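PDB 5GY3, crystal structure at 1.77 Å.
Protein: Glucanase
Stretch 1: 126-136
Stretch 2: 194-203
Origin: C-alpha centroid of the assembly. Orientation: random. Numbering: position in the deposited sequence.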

# COMPACT_ATOMS: atom_id res chain seq x y z
N THR A 126 -9.29 -0.72 -19.05
CA THR A 126 -8.75 -1.69 -19.99
C THR A 126 -7.63 -1.02 -20.78
O THR A 126 -7.86 0.02 -21.41
CB THR A 126 -9.85 -2.16 -20.95
OG1 THR A 126 -10.97 -2.61 -20.20
CG2 THR A 126 -9.33 -3.29 -21.83
N PHE A 127 -6.44 -1.62 -20.77
CA PHE A 127 -5.28 -1.01 -21.40
C PHE A 127 -4.24 -2.09 -21.68
O PHE A 127 -3.99 -2.95 -20.82
CB PHE A 127 -4.68 0.07 -20.50
CG PHE A 127 -3.79 1.06 -21.22
CD1 PHE A 127 -4.34 2.16 -21.87
CD2 PHE A 127 -2.42 0.91 -21.22
CE1 PHE A 127 -3.53 3.09 -22.52
CE2 PHE A 127 -1.60 1.83 -21.86
CZ PHE A 127 -2.16 2.93 -22.51
N ALA A 128 -3.63 -2.05 -22.87
CA ALA A 128 -2.63 -3.05 -23.28
C ALA A 128 -3.15 -4.48 -23.09
O ALA A 128 -2.41 -5.40 -22.74
CB ALA A 128 -1.31 -2.83 -22.52
N GLY A 129 -4.44 -4.67 -23.35
CA GLY A 129 -5.02 -6.00 -23.28
C GLY A 129 -5.29 -6.53 -21.89
O GLY A 129 -5.55 -7.74 -21.75
N ARG A 130 -5.24 -5.69 -20.86
CA ARG A 130 -5.42 -6.13 -19.49
C ARG A 130 -6.25 -5.12 -18.71
O ARG A 130 -6.41 -3.97 -19.13
CB ARG A 130 -4.07 -6.34 -18.79
CG ARG A 130 -3.33 -7.54 -19.36
CD ARG A 130 -2.23 -7.99 -18.47
NE ARG A 130 -1.43 -9.03 -19.11
CZ ARG A 130 -1.66 -10.33 -19.00
NH1 ARG A 130 -2.70 -10.78 -18.30
NH2 ARG A 130 -0.85 -11.20 -19.61
N GLN A 131 -6.80 -5.57 -17.58
CA GLN A 131 -7.42 -4.68 -16.61
C GLN A 131 -6.33 -4.17 -15.68
O GLN A 131 -5.55 -4.96 -15.16
CB GLN A 131 -8.49 -5.41 -15.78
CG GLN A 131 -9.64 -5.95 -16.62
CD GLN A 131 -10.38 -4.86 -17.36
OE1 GLN A 131 -11.19 -4.13 -16.76
NE2 GLN A 131 -10.11 -4.72 -18.66
N VAL A 132 -6.28 -2.84 -15.50
CA VAL A 132 -5.25 -2.21 -14.68
C VAL A 132 -5.91 -1.16 -13.78
O VAL A 132 -6.83 -0.46 -14.20
CB VAL A 132 -4.12 -1.57 -15.53
CG1 VAL A 132 -3.61 -2.55 -16.57
CG2 VAL A 132 -4.60 -0.35 -16.24
N MET A 133 -5.41 -1.05 -12.55
CA MET A 133 -5.85 -0.03 -11.61
C MET A 133 -4.91 1.18 -11.69
O MET A 133 -3.70 1.05 -11.47
CB MET A 133 -5.88 -0.56 -10.18
CG MET A 133 -6.27 0.49 -9.17
SD MET A 133 -6.34 -0.13 -7.47
CE MET A 133 -7.81 -1.16 -7.55
N LEU A 134 -5.48 2.33 -12.03
CA LEU A 134 -4.73 3.58 -12.06
C LEU A 134 -4.36 4.02 -10.64
O LEU A 134 -5.07 3.69 -9.69
CB LEU A 134 -5.58 4.68 -12.71
CG LEU A 134 -6.01 4.46 -14.17
CD1 LEU A 134 -7.08 5.45 -14.56
CD2 LEU A 134 -4.81 4.60 -15.07
N PRO A 135 -3.26 4.77 -10.48
CA PRO A 135 -2.92 5.29 -9.14
C PRO A 135 -3.92 6.30 -8.61
O PRO A 135 -3.96 6.54 -7.40
CB PRO A 135 -1.55 5.93 -9.34
CG PRO A 135 -0.98 5.27 -10.57
CD PRO A 135 -2.17 4.99 -11.45
N GLY A 136 -4.68 6.94 -9.50
CA GLY A 136 -5.72 7.89 -9.13
C GLY A 136 -6.61 8.12 -10.33
O GLY A 136 -6.24 7.80 -11.46
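Stretch 2, residues 194-203: DWVALRADGK

Leu198 lies at the apolar centre, its CB directed toward stretch 1 and its side chain (chi1 t, chi2 p) reaching three residues: its CD2 is 3.9 Å from Phe127 CD2 and 4.3 Å from Val132 CG1, and its CD1 is 4.2 Å from Ala128 CB. Phe127 (chi1 t) leaves its backbone sideways, but its ring extends along stretch 2. The ring meets the backbone there obliquely, with CE2 3.3 Å from Leu198 O, 3.7 Å from Arg199 C and 3.5 Å from Ala200 CA, while CZ lies 3.7 Å from Ala200 CB. A second, separate apolar contact joins Pro135 CG to Trp195 CZ3 at 3.7 Å, the proline meeting the edge of the indole near its plane. The backbones diverge toward this end: the CA atoms of Pro135 and Trp195 are 9.6 Å apart, whereas those of Ala128 and Ala200 are 4.6 Å apart, and the long indole spans the wider gap.

Stretch 2 runs in roughly the opposite sense to the 130-133 strand, with Trp195 near Pro135 and Ala200 near Ala128. It is a strand from Val196 to Arg199 and then turns (type I, Arg199 to Gly202), closed by Gly202 N to Arg199 O at 2.8 Å. Residues 126-133 of stretch 1 form a hairpin whose type I' turn, Phe127 to Arg130, pairs Arg130 N with Phe127 O at 3.0 Å. The two turns meet at Ala128: its CA makes a CA-H...O contact of 3.4 Å with Ala200 O, and its CB lies 3.8 Å from both Arg199 O and Gly202 N. No hydrogen bond links the stretches, so packing carries the contact, burying 331 Å² in all.

The polar side-chain bonds at the edge lie within single stretches. The Arg199 side chain, its CB pointing away from stretch 1, forms a salt bridge with Asp201 (Arg199 NE to Asp201 OD1 and Arg199 NH2 to Asp201 OD2, both 2.9 Å), and Lys203 N donates to Asp201 OD1 at 3.2 Å. In stretch 1, Gln131 NE2 donates to Thr126 OG1 at 2.8 Å.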

# COMPACT_ATOMS: atom_id res chain seq x y z
N ASP A 194 9.39 2.59 -8.31
CA ASP A 194 8.18 3.11 -7.66
C ASP A 194 7.07 3.35 -8.68
O ASP A 194 5.90 3.03 -8.43
CB ASP A 194 8.48 4.42 -6.94
CG ASP A 194 9.39 4.26 -5.73
OD1 ASP A 194 9.41 3.19 -5.10
OD2 ASP A 194 10.09 5.26 -5.40
N TRP A 195 7.42 3.94 -9.82
CA TRP A 195 6.46 4.30 -10.85
C TRP A 195 6.90 3.70 -12.18
O TRP A 195 8.08 3.76 -12.54
CB TRP A 195 6.34 5.84 -10.99
CG TRP A 195 5.87 6.47 -9.73
CD1 TRP A 195 6.64 6.92 -8.70
CD2 TRP A 195 4.51 6.75 -9.37
NE1 TRP A 195 5.85 7.45 -7.71
CE2 TRP A 195 4.54 7.35 -8.10
CE3 TRP A 195 3.28 6.53 -9.99
CZ2 TRP A 195 3.37 7.74 -7.43
CZ3 TRP A 195 2.13 6.93 -9.34
CH2 TRP A 195 2.18 7.52 -8.07
N VAL A 196 5.93 3.14 -12.90
CA VAL A 196 6.19 2.42 -14.14
C VAL A 196 5.25 2.94 -15.22
O VAL A 196 4.04 3.01 -15.00
CB VAL A 196 5.98 0.90 -13.96
CG1 VAL A 196 6.07 0.15 -15.31
CG2 VAL A 196 6.99 0.35 -12.96
N ALA A 197 5.81 3.29 -16.38
CA ALA A 197 5.00 3.70 -17.51
C ALA A 197 4.66 2.49 -18.37
O ALA A 197 5.56 1.77 -18.83
CB ALA A 197 5.73 4.75 -18.35
N LEU A 198 3.37 2.26 -18.58
CA LEU A 198 2.88 1.17 -19.42
C LEU A 198 2.39 1.76 -20.73
O LEU A 198 1.44 2.55 -20.74
CB LEU A 198 1.75 0.41 -18.71
CG LEU A 198 0.97 -0.60 -19.55
CD1 LEU A 198 1.86 -1.74 -20.02
CD2 LEU A 198 -0.23 -1.13 -18.76
N ARG A 199 3.04 1.39 -21.84
CA ARG A 199 2.59 1.83 -23.15
C ARG A 199 1.48 0.91 -23.65
O ARG A 199 1.33 -0.23 -23.21
CB ARG A 199 3.78 1.85 -24.13
CG ARG A 199 3.55 2.67 -25.40
CD ARG A 199 4.85 2.85 -26.18
NE ARG A 199 5.32 1.61 -26.79
CZ ARG A 199 6.41 1.50 -27.54
NH1 ARG A 199 7.18 2.57 -27.75
NH2 ARG A 199 6.76 0.33 -28.07
N ALA A 200 0.68 1.43 -24.60
CA ALA A 200 -0.53 0.72 -25.01
C ALA A 200 -0.25 -0.60 -25.72
O ALA A 200 -1.17 -1.41 -25.87
CB ALA A 200 -1.40 1.62 -25.90
N ASP A 201 0.99 -0.85 -26.16
CA ASP A 201 1.34 -2.14 -26.72
C ASP A 201 1.88 -3.11 -25.68
O ASP A 201 2.28 -4.22 -26.03
CB ASP A 201 2.37 -1.98 -27.84
CG ASP A 201 3.72 -1.47 -27.34
OD1 ASP A 201 3.76 -0.81 -26.28
OD2 ASP A 201 4.75 -1.73 -28.01
N GLY A 202 1.93 -2.70 -24.41
CA GLY A 202 2.43 -3.54 -23.35
C GLY A 202 3.85 -3.23 -22.91
O GLY A 202 4.29 -3.78 -21.90
N LYS A 203 4.57 -2.38 -23.64
CA LYS A 203 5.95 -2.08 -23.26
C LYS A 203 5.98 -1.27 -21.97
O LYS A 203 5.26 -0.28 -21.85
CB LYS A 203 6.66 -1.31 -24.38
CG LYS A 203 8.11 -0.94 -24.05
CD LYS A 203 8.69 0.02 -25.09
CE LYS A 203 10.13 0.38 -24.77
NZ LYS A 203 10.65 1.41 -25.72